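Putative prolyl-tRNA synthetase (Leishmania major, PDB 5XIL) probably catalyses the ATP-dependent attachment of L-proline to tRNA(Pro), here as the piece carrying the catalytic core, anticodon-binding and zinc-binding C-terminal domains. Local coordinates at residues 187-195 with 399-410; 415-423 with 494-505. One frame throughout, in Å; residues are numbered along the deposited sequence.

Contact 1: residues 187-195 with 399-410; sequences EQLLAVPVV and HAQMYARAKETM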
loop_
_atom_site.group_PDB
_atom_site.type_symbol
_atom_site.label_atom_id
_atom_site.label_comp_id
_atom_site.label_asym_id
_atom_site.label_seq_id
_atom_site.Cartn_x
_atom_site.Cartn_y
_atom_site.Cartn_z
ATOM N N GLU A 187 -12.853 14.991 2.332
ATOM C CA GLU A 187 -14.173 15.072 2.974
ATOM C C GLU A 187 -14.540 13.818 3.824
ATOM O O GLU A 187 -14.961 13.947 5.010
ATOM C CB GLU A 187 -15.272 15.353 1.941
ATOM C CG GLU A 187 -15.243 16.714 1.296
ATOM C CD GLU A 187 -16.161 16.855 0.081
ATOM O OE1 GLU A 187 -16.518 15.863 -0.512
ATOM O OE2 GLU A 187 -16.457 17.990 -0.358
ATOM N N GLN A 188 -14.377 12.659 3.201
ATOM C CA GLN A 188 -14.872 11.398 3.749
ATOM C C GLN A 188 -13.873 10.794 4.680
ATOM O O GLN A 188 -14.282 10.206 5.682
ATOM C CB GLN A 188 -15.245 10.427 2.655
ATOM C CG GLN A 188 -16.355 10.984 1.831
ATOM C CD GLN A 188 -16.749 10.063 0.729
ATOM O OE1 GLN A 188 -16.525 8.829 0.774
ATOM N NE2 GLN A 188 -17.317 10.640 -0.294
ATOM N N LEU A 189 -12.565 10.931 4.416
ATOM C CA LEU A 189 -11.575 10.423 5.369
ATOM C C LEU A 189 -11.167 11.425 6.379
ATOM O O LEU A 189 -11.028 11.106 7.554
ATOM C CB LEU A 189 -10.331 9.845 4.717
ATOM C CG LEU A 189 -10.371 8.473 4.143
ATOM C CD1 LEU A 189 -8.910 8.203 3.714
ATOM C CD2 LEU A 189 -10.732 7.422 5.168
ATOM N N LEU A 190 -10.893 12.676 5.957
ATOM C CA LEU A 190 -10.215 13.568 6.839
ATOM C C LEU A 190 -11.121 14.650 7.466
ATOM O O LEU A 190 -10.636 15.478 8.185
ATOM C CB LEU A 190 -9.055 14.239 6.062
ATOM C CG LEU A 190 -8.085 13.322 5.345
ATOM C CD1 LEU A 190 -6.993 14.154 4.650
ATOM C CD2 LEU A 190 -7.513 12.249 6.239
ATOM N N ALA A 191 -12.393 14.651 7.066
ATOM C CA ALA A 191 -13.434 15.568 7.533
ATOM C C ALA A 191 -13.056 17.035 7.232
ATOM O O ALA A 191 -13.359 17.972 7.983
ATOM C CB ALA A 191 -13.758 15.332 9.017
ATOM N N VAL A 192 -12.316 17.205 6.117
ATOM C CA VAL A 192 -11.856 18.539 5.695
ATOM C C VAL A 192 -12.695 18.976 4.502
ATOM O O VAL A 192 -12.752 18.273 3.533
ATOM C CB VAL A 192 -10.357 18.465 5.248
ATOM C CG1 VAL A 192 -9.948 19.780 4.571
ATOM C CG2 VAL A 192 -9.457 18.145 6.440
ATOM N N PRO A 193 -13.259 20.193 4.530
ATOM C CA PRO A 193 -14.007 20.629 3.407
ATOM C C PRO A 193 -13.078 21.229 2.339
ATOM O O PRO A 193 -12.023 21.750 2.663
ATOM C CB PRO A 193 -14.902 21.710 3.983
ATOM C CG PRO A 193 -14.078 22.334 5.067
ATOM C CD PRO A 193 -13.338 21.131 5.658
ATOM N N VAL A 194 -13.562 21.211 1.114
ATOM C CA VAL A 194 -12.752 21.659 0.007
ATOM C C VAL A 194 -13.596 22.522 -0.910
ATOM O O VAL A 194 -14.855 22.370 -0.940
ATOM C CB VAL A 194 -12.140 20.483 -0.797
ATOM C CG1 VAL A 194 -11.305 19.621 0.071
ATOM C CG2 VAL A 194 -13.191 19.665 -1.530
ATOM N N VAL A 195 -12.916 23.314 -1.733
ATOM C CA VAL A 195 -13.531 23.964 -2.914
ATOM C C VAL A 195 -13.045 23.321 -4.211
ATOM O O VAL A 195 -11.883 23.443 -4.544
ATOM C CB VAL A 195 -13.262 25.515 -2.932
ATOM C CG1 VAL A 195 -13.834 26.152 -4.194
ATOM C CG2 VAL A 195 -13.949 26.125 -1.721
ATOM N N HIS A 399 -17.200 12.133 13.230
ATOM C CA HIS A 399 -16.835 12.523 11.849
ATOM C C HIS A 399 -17.750 13.632 11.317
ATOM O O HIS A 399 -17.272 14.700 10.820
ATOM C CB HIS A 399 -16.903 11.369 10.872
ATOM C CG HIS A 399 -16.527 11.748 9.476
ATOM N ND1 HIS A 399 -15.202 11.807 9.060
ATOM C CD2 HIS A 399 -17.266 12.213 8.443
ATOM C CE1 HIS A 399 -15.159 12.235 7.807
ATOM N NE2 HIS A 399 -16.388 12.533 7.423
ATOM N N ALA A 400 -19.047 13.394 11.409
ATOM C CA ALA A 400 -20.020 14.322 10.901
ATOM C C ALA A 400 -19.889 15.701 11.522
ATOM O O ALA A 400 -19.999 16.720 10.815
ATOM C CB ALA A 400 -21.472 13.789 11.037
ATOM N N GLN A 401 -19.718 15.754 12.812
ATOM C CA GLN A 401 -19.625 16.992 13.504
ATOM C C GLN A 401 -18.344 17.771 13.172
ATOM O O GLN A 401 -18.353 18.974 13.030
ATOM C CB GLN A 401 -19.797 16.746 14.997
ATOM C CG GLN A 401 -21.199 16.235 15.336
ATOM C CD GLN A 401 -21.468 16.095 16.821
ATOM O OE1 GLN A 401 -21.182 16.963 17.576
ATOM N NE2 GLN A 401 -22.080 15.018 17.206
ATOM N N MET A 402 -17.246 17.049 13.068
ATOM C CA MET A 402 -15.982 17.704 12.761
ATOM C C MET A 402 -16.050 18.325 11.379
ATOM O O MET A 402 -15.491 19.437 11.169
ATOM C CB MET A 402 -14.824 16.667 12.794
ATOM C CG MET A 402 -14.423 16.263 14.192
ATOM S SD MET A 402 -13.102 15.043 14.215
ATOM C CE MET A 402 -11.735 16.067 13.570
ATOM N N TYR A 403 -16.620 17.589 10.447
ATOM C CA TYR A 403 -16.766 18.047 9.056
ATOM C C TYR A 403 -17.645 19.290 9.056
ATOM O O TYR A 403 -17.300 20.311 8.442
ATOM C CB TYR A 403 -17.279 16.969 8.154
ATOM C CG TYR A 403 -17.509 17.468 6.766
ATOM C CD1 TYR A 403 -16.426 17.706 5.907
ATOM C CD2 TYR A 403 -18.774 17.831 6.340
ATOM C CE1 TYR A 403 -16.635 18.252 4.637
ATOM C CE2 TYR A 403 -18.978 18.445 5.115
ATOM C CZ TYR A 403 -17.888 18.606 4.249
ATOM O OH TYR A 403 -18.070 19.160 3.019
ATOM N N ALA A 404 -18.770 19.205 9.763
ATOM C CA ALA A 404 -19.718 20.327 9.804
ATOM C C ALA A 404 -19.133 21.588 10.374
ATOM O O ALA A 404 -19.336 22.683 9.799
ATOM C CB ALA A 404 -21.057 19.903 10.537
ATOM N N ARG A 405 -18.366 21.481 11.453
ATOM C CA ARG A 405 -17.780 22.593 12.103
ATOM C C ARG A 405 -16.714 23.238 11.139
ATOM O O ARG A 405 -16.661 24.457 11.001
ATOM C CB ARG A 405 -17.102 22.175 13.394
ATOM C CG ARG A 405 -16.200 23.194 14.073
ATOM C CD ARG A 405 -17.000 24.216 14.872
ATOM N NE ARG A 405 -16.160 25.294 15.427
ATOM C CZ ARG A 405 -16.600 26.518 15.749
ATOM N NH1 ARG A 405 -17.872 26.843 15.573
ATOM N NH2 ARG A 405 -15.758 27.434 16.235
ATOM N N ALA A 406 -15.899 22.409 10.532
ATOM C CA ALA A 406 -14.895 22.895 9.563
ATOM C C ALA A 406 -15.547 23.531 8.363
ATOM O O ALA A 406 -15.095 24.608 7.965
ATOM C CB ALA A 406 -13.967 21.766 9.148
ATOM N N LYS A 407 -16.605 22.944 7.819
ATOM C CA LYS A 407 -17.307 23.509 6.663
ATOM C C LYS A 407 -17.881 24.926 6.965
ATOM O O LYS A 407 -17.792 25.871 6.117
ATOM C CB LYS A 407 -18.384 22.558 6.194
ATOM C CG LYS A 407 -19.008 22.903 4.869
ATOM C CD LYS A 407 -20.181 21.996 4.545
ATOM C CE LYS A 407 -21.029 22.532 3.375
ATOM N NZ LYS A 407 -20.215 22.389 2.133
ATOM N N GLU A 408 -18.468 25.060 8.141
ATOM C CA GLU A 408 -19.019 26.346 8.649
ATOM C C GLU A 408 -17.933 27.424 8.790
ATOM O O GLU A 408 -18.124 28.583 8.395
ATOM C CB GLU A 408 -19.689 26.155 10.043
ATOM C CG GLU A 408 -20.150 27.465 10.668
ATOM C CD GLU A 408 -20.708 27.325 12.101
ATOM O OE1 GLU A 408 -19.929 27.488 13.070
ATOM O OE2 GLU A 408 -21.917 27.053 12.233
ATOM N N THR A 409 -16.826 27.079 9.391
ATOM C CA THR A 409 -15.730 27.940 9.497
ATOM C C THR A 409 -15.260 28.415 8.046
ATOM O O THR A 409 -15.022 29.643 7.813
ATOM C CB THR A 409 -14.630 27.247 10.271
ATOM O OG1 THR A 409 -15.091 27.020 11.630
ATOM C CG2 THR A 409 -13.418 28.062 10.275
ATOM N N MET A 410 -15.149 27.461 7.119
ATOM C CA MET A 410 -14.766 27.726 5.773
ATOM C C MET A 410 -15.682 28.678 5.121
ATOM O O MET A 410 -15.194 29.684 4.535
ATOM C CB MET A 410 -14.570 26.436 4.954
ATOM C CG MET A 410 -14.187 26.667 3.467
ATOM S SD MET A 410 -14.186 25.175 2.434
ATOM C CE MET A 410 -15.936 24.861 2.266
HETATM O O HOH W 1 -16.395 20.189 1.163
HETATM O O HOH W 2 -12.727 10.742 9.970
#
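Glu-187 meets the helix 399-410 twice, through its backbone and through its side chain. Its carbonyl O lies at the edge of the His-399 ring, in plane, and takes a weak, bent hydrogen bond from NE2 (3.1 Å, N-H...O 122°). His-399 reaches it because its CG stands anti to the backbone N (chi1 -180°), which brings the imidazole up to the last turn of helix 168-189. The Glu-187 side chain crosses Tyr-403 with carboxylate and ring planes 84° apart; its OE2 holds a water, bonded also to Tyr-403 OH (2.7 Å) and to Val-194 N, and forms a salt bridge with Arg-196. Leu-189 O shares a second water with His-399 ND1, which, with the weak bond at NE2, limits the turning of the imidazole. Ala-191, the first residue past the helix and with positive phi, puts its CB against His-399 CE1 (3.6 Å). Its carbonyl O receives a CA-H...O contact from Tyr-403 CA, while its C lies at the edge of the tyrosine ring. Pro-193 gives up the most surface of the 187-195 residues: its CD touches Ala-406 CB (3.6 Å), its CG rides over the backbone of Lys-407, and its CB meets Met-410 CE (3.7 Å), the methionine chain bending at its last torsion. Val-195 CG2 ends the run loosely against Met-410 SD (4.3 Å). The contact thus lays the link between helix 168-189 and strand 195-198 of the class II core across helix 387-412, with helix 40-60 packing on Leu-189 and Leu-190, and helix 267-276 on Leu-190, Ala-191 and Met-402.

Contact 2: residues 415-423 with 494-505; sequences VRVTEWTEF and ICKGCTKPATTW. With ACT (acetate ion), chain C.
The zinc-binding C-terminal domain of prolyl-tRNA synthetase holds this contact: Ile-494 follows the zinc ligand Cys-493 directly, and its side chain packs against Val-417, Thr-418 and Phe-423. Its CD1 presses on the backbone of Thr-418 (3.6 Å to C) and on Val-417 CG1, while CG1, set anti to the backbone N (chi1 -168°), meets Phe-423 CD2 at 4.0 Å. Trp-420 is sandwiched: Lys-496 CB lies over one face, a CH-pi contact 3.8 Å from the five-membered ring centroid, and Phe-423 CB covers the opposite face. Ile-494 O sits at the indole edge, 3.6 Å from CE3, and NE1 bonds to Glu-454. Just after Ile-494, Cys-495 to Cys-498 form a type II beta turn closed by their disulfide; beyond it, Thr-499 N (2.7 Å) and Lys-500 N (3.0 Å) both donate nearly straight bonds to OXT of an acetate, probably from the crystallisation liquor. At the strand ends Arg-416 lies over the face of Trp-505 in a cation-pi contact, though the two side chains are modelled too close and their exact spacing is doubtful. The guanidinium stands steeply to the indole, with NH2 in a salt bridge to Glu-486, whose carbonyl O takes the Trp-505 NE1 proton.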
loop_
_atom_site.group_PDB
_atom_site.type_symbol
_atom_site.label_atom_id
_atom_site.label_comp_id
_atom_site.label_asym_id
_atom_site.label_seq_id
_atom_site.Cartn_x
_atom_site.Cartn_y
_atom_site.Cartn_z
ATOM N N VAL A 415 -15.478 35.333 1.745
ATOM C CA VAL A 415 -16.210 36.592 1.749
ATOM C C VAL A 415 -16.386 37.144 0.345
ATOM O O VAL A 415 -15.412 37.311 -0.372
ATOM C CB VAL A 415 -15.488 37.611 2.644
ATOM C CG1 VAL A 415 -16.200 38.935 2.650
ATOM C CG2 VAL A 415 -15.325 37.047 4.090
ATOM N N ARG A 416 -17.620 37.386 -0.098
ATOM C CA ARG A 416 -17.848 37.910 -1.462
ATOM C C ARG A 416 -17.688 39.457 -1.472
ATOM O O ARG A 416 -18.520 40.157 -0.893
ATOM C CB ARG A 416 -19.192 37.410 -2.002
ATOM C CG ARG A 416 -19.142 37.036 -3.477
ATOM C CD ARG A 416 -20.207 36.012 -3.868
ATOM N NE ARG A 416 -21.555 36.521 -4.135
ATOM C CZ ARG A 416 -22.609 36.278 -3.349
ATOM N NH1 ARG A 416 -22.430 35.570 -2.218
ATOM N NH2 ARG A 416 -23.835 36.740 -3.660
ATOM N N VAL A 417 -16.635 39.940 -2.180
ATOM C CA VAL A 417 -16.114 41.266 -2.195
ATOM C C VAL A 417 -16.390 41.851 -3.586
ATOM O O VAL A 417 -15.980 41.257 -4.572
ATOM C CB VAL A 417 -14.633 41.331 -1.899
ATOM C CG1 VAL A 417 -14.014 42.729 -2.136
ATOM C CG2 VAL A 417 -14.348 40.909 -0.471
ATOM N N THR A 418 -17.072 42.965 -3.665
ATOM C CA THR A 418 -17.270 43.626 -4.973
ATOM C C THR A 418 -16.598 44.962 -5.149
ATOM O O THR A 418 -16.635 45.498 -6.258
ATOM C CB THR A 418 -18.736 43.897 -5.206
ATOM O OG1 THR A 418 -19.218 44.717 -4.143
ATOM C CG2 THR A 418 -19.512 42.627 -5.183
ATOM N N GLU A 419 -16.095 45.554 -4.075
ATOM C CA GLU A 419 -15.375 46.792 -4.113
ATOM C C GLU A 419 -13.887 46.628 -3.752
ATOM O O GLU A 419 -13.536 46.123 -2.683
ATOM C CB GLU A 419 -16.075 47.793 -3.176
ATOM C CG GLU A 419 -17.619 47.708 -3.193
ATOM C CD GLU A 419 -18.295 48.108 -4.506
ATOM O OE1 GLU A 419 -17.905 49.193 -4.995
ATOM O OE2 GLU A 419 -19.199 47.376 -5.043
ATOM N N TRP A 420 -12.995 47.197 -4.586
ATOM C CA TRP A 420 -11.602 47.059 -4.376
ATOM C C TRP A 420 -11.192 47.476 -2.956
ATOM O O TRP A 420 -10.303 46.891 -2.390
ATOM C CB TRP A 420 -10.739 47.756 -5.457
ATOM C CG TRP A 420 -9.335 47.646 -5.052
ATOM C CD1 TRP A 420 -8.571 48.582 -4.443
ATOM C CD2 TRP A 420 -8.539 46.420 -5.030
ATOM N NE1 TRP A 420 -7.369 48.070 -4.138
ATOM C CE2 TRP A 420 -7.315 46.744 -4.481
ATOM C CE3 TRP A 420 -8.735 45.136 -5.501
ATOM C CZ2 TRP A 420 -6.303 45.796 -4.281
ATOM C CZ3 TRP A 420 -7.734 44.205 -5.310
ATOM C CH2 TRP A 420 -6.517 44.556 -4.741
ATOM N N THR A 421 -11.819 48.518 -2.401
ATOM C CA THR A 421 -11.342 49.070 -1.172
ATOM C C THR A 421 -11.539 48.119 -0.004
ATOM O O THR A 421 -10.912 48.291 1.015
ATOM C CB THR A 421 -12.017 50.421 -0.791
ATOM O OG1 THR A 421 -13.435 50.342 -1.035
ATOM C CG2 THR A 421 -11.479 51.547 -1.581
ATOM N N GLU A 422 -12.421 47.155 -0.147
ATOM C CA GLU A 422 -12.657 46.182 0.910
ATOM C C GLU A 422 -11.819 44.908 0.778
ATOM O O GLU A 422 -11.881 44.043 1.673
ATOM C CB GLU A 422 -14.172 45.874 1.028
ATOM C CG GLU A 422 -14.837 45.222 -0.163
ATOM C CD GLU A 422 -16.353 45.037 -0.019
ATOM O OE1 GLU A 422 -16.883 45.282 1.114
ATOM O OE2 GLU A 422 -17.017 44.633 -0.994
ATOM N N PHE A 423 -11.050 44.806 -0.303
ATOM C CA PHE A 423 -10.280 43.580 -0.643
ATOM C C PHE A 423 -9.166 43.330 0.349
ATOM O O PHE A 423 -9.174 42.314 1.053
ATOM C CB PHE A 423 -9.693 43.719 -2.046
ATOM C CG PHE A 423 -9.140 42.422 -2.643
ATOM C CD1 PHE A 423 -7.861 42.007 -2.360
ATOM C CD2 PHE A 423 -9.946 41.657 -3.485
ATOM C CE1 PHE A 423 -7.364 40.816 -2.901
ATOM C CE2 PHE A 423 -9.499 40.475 -4.039
ATOM C CZ PHE A 423 -8.186 40.063 -3.760
ATOM N N ILE A 494 -12.960 43.029 -10.385
ATOM C CA ILE A 494 -12.574 43.548 -9.058
ATOM C C ILE A 494 -11.387 44.475 -9.003
ATOM O O ILE A 494 -11.280 45.267 -8.041
ATOM C CB ILE A 494 -12.350 42.363 -8.043
ATOM C CG1 ILE A 494 -12.236 42.842 -6.560
ATOM C CG2 ILE A 494 -11.098 41.584 -8.486
ATOM C CD1 ILE A 494 -13.410 43.705 -6.107
ATOM N N CYS A 495 -10.456 44.383 -9.956
ATOM C CA CYS A 495 -9.216 45.097 -9.834
ATOM C C CYS A 495 -9.439 46.607 -9.815
ATOM O O CYS A 495 -10.417 47.133 -10.333
ATOM C CB CYS A 495 -8.107 44.734 -10.852
ATOM S SG CYS A 495 -8.645 44.549 -12.531
ATOM N N LYS A 496 -8.510 47.244 -9.137
ATOM C CA LYS A 496 -8.581 48.667 -8.834
ATOM C C LYS A 496 -8.534 49.447 -10.129
ATOM O O LYS A 496 -7.581 49.305 -10.895
ATOM C CB LYS A 496 -7.433 49.046 -7.978
ATOM C CG LYS A 496 -7.563 50.451 -7.429
ATOM C CD LYS A 496 -6.349 50.813 -6.621
ATOM C CE LYS A 496 -5.162 51.150 -7.487
ATOM N NZ LYS A 496 -3.918 51.179 -6.667
ATOM N N GLY A 497 -9.555 50.251 -10.344
ATOM C CA GLY A 497 -9.718 50.987 -11.580
ATOM C C GLY A 497 -10.383 50.215 -12.707
ATOM O O GLY A 497 -10.685 50.811 -13.727
ATOM N N CYS A 498 -10.621 48.898 -12.556
ATOM C CA CYS A 498 -11.105 48.072 -13.675
ATOM C C CYS A 498 -12.520 48.373 -13.927
ATOM O O CYS A 498 -13.188 48.895 -13.051
ATOM C CB CYS A 498 -10.854 46.558 -13.451
ATOM S SG CYS A 498 -9.083 46.399 -13.317
ATOM N N THR A 499 -12.955 48.092 -15.156
ATOM C CA THR A 499 -14.216 48.553 -15.702
ATOM C C THR A 499 -15.008 47.523 -16.452
ATOM O O THR A 499 -16.205 47.690 -16.615
ATOM C CB THR A 499 -13.950 49.725 -16.696
ATOM O OG1 THR A 499 -13.518 50.854 -15.936
ATOM C CG2 THR A 499 -15.179 50.122 -17.451
ATOM N N LYS A 500 -14.350 46.508 -16.999
ATOM C CA LYS A 500 -15.081 45.493 -17.750
ATOM C C LYS A 500 -16.038 44.732 -16.892
ATOM O O LYS A 500 -15.725 44.467 -15.715
ATOM C CB LYS A 500 -14.118 44.488 -18.408
ATOM C CG LYS A 500 -13.313 45.156 -19.486
ATOM C CD LYS A 500 -12.247 44.247 -20.069
ATOM C CE LYS A 500 -11.682 44.894 -21.325
ATOM N NZ LYS A 500 -10.453 44.172 -21.726
ATOM N N PRO A 501 -17.203 44.361 -17.466
ATOM C CA PRO A 501 -18.082 43.437 -16.778
ATOM C C PRO A 501 -17.353 42.114 -16.476
ATOM O O PRO A 501 -16.592 41.582 -17.289
ATOM C CB PRO A 501 -19.260 43.201 -17.766
ATOM C CG PRO A 501 -19.043 44.199 -18.857
ATOM C CD PRO A 501 -17.615 44.600 -18.858
ATOM N N ALA A 502 -17.537 41.639 -15.246
ATOM C CA ALA A 502 -17.046 40.327 -14.860
ATOM C C ALA A 502 -17.798 39.221 -15.610
ATOM O O ALA A 502 -19.007 39.349 -15.954
ATOM C CB ALA A 502 -17.223 40.148 -13.366
ATOM N N THR A 503 -17.117 38.106 -15.801
ATOM C CA THR A 503 -17.733 36.910 -16.338
ATOM C C THR A 503 -17.836 35.755 -15.384
ATOM O O THR A 503 -18.539 34.791 -15.675
ATOM C CB THR A 503 -16.935 36.421 -17.579
ATOM O OG1 THR A 503 -15.579 36.140 -17.212
ATOM C CG2 THR A 503 -16.920 37.562 -18.635
ATOM N N THR A 504 -17.117 35.800 -14.263
ATOM C CA THR A 504 -17.243 34.678 -13.297
ATOM C C THR A 504 -16.908 35.252 -11.922
ATOM O O THR A 504 -16.378 36.351 -11.838
ATOM C CB THR A 504 -16.262 33.570 -13.711
ATOM O OG1 THR A 504 -16.432 32.403 -12.898
ATOM C CG2 THR A 504 -14.845 34.029 -13.648
ATOM N N TRP A 505 -17.146 34.475 -10.857
ATOM C CA TRP A 505 -16.535 34.763 -9.556
ATOM C C TRP A 505 -15.312 33.918 -9.436
ATOM O O TRP A 505 -15.316 32.803 -9.900
ATOM C CB TRP A 505 -17.503 34.411 -8.430
ATOM C CG TRP A 505 -18.745 35.252 -8.414
ATOM C CD1 TRP A 505 -19.889 35.046 -9.114
ATOM C CD2 TRP A 505 -18.974 36.415 -7.621
ATOM N NE1 TRP A 505 -20.826 35.999 -8.797
ATOM C CE2 TRP A 505 -20.299 36.855 -7.893
ATOM C CE3 TRP A 505 -18.201 37.127 -6.734
ATOM C CZ2 TRP A 505 -20.868 37.969 -7.274
ATOM C CZ3 TRP A 505 -18.727 38.239 -6.145
ATOM C CH2 TRP A 505 -20.082 38.660 -6.415
HETATM C C ACT C . -10.893 45.433 -16.762
HETATM O O ACT C . -11.443 44.537 -16.080
HETATM O OXT ACT C . -11.366 46.644 -16.781
HETATM C CH3 ACT C . -9.669 45.012 -17.541
#

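Contact 1 and contact 2 follow each other along the chain: helix 387-412, which supplies 399-410, runs almost directly into strand 414-416, where 415-423 begins. Their centres are 29 Å apart and their nearest atoms about 6 Å, with no direct touch. His-413, in the short link between them, shares a magnesium ion with Glu-219 of the catalytic core; the side chain of Met-410 is about 6 Å from that of His-413 and about 10 Å from the metal. Contact 2 borders the zinc site, Cys-495 lying about 4 Å from the zinc ligand Cys-493, side chain to side chain, and the side chain of Glu-419, a magnesium ligand in a structure of this protein, is about 4 Å from a magnesium ion. Helix 387-412 follows the anticodon-binding region, packs on the core and leads into the zinc-binding domain.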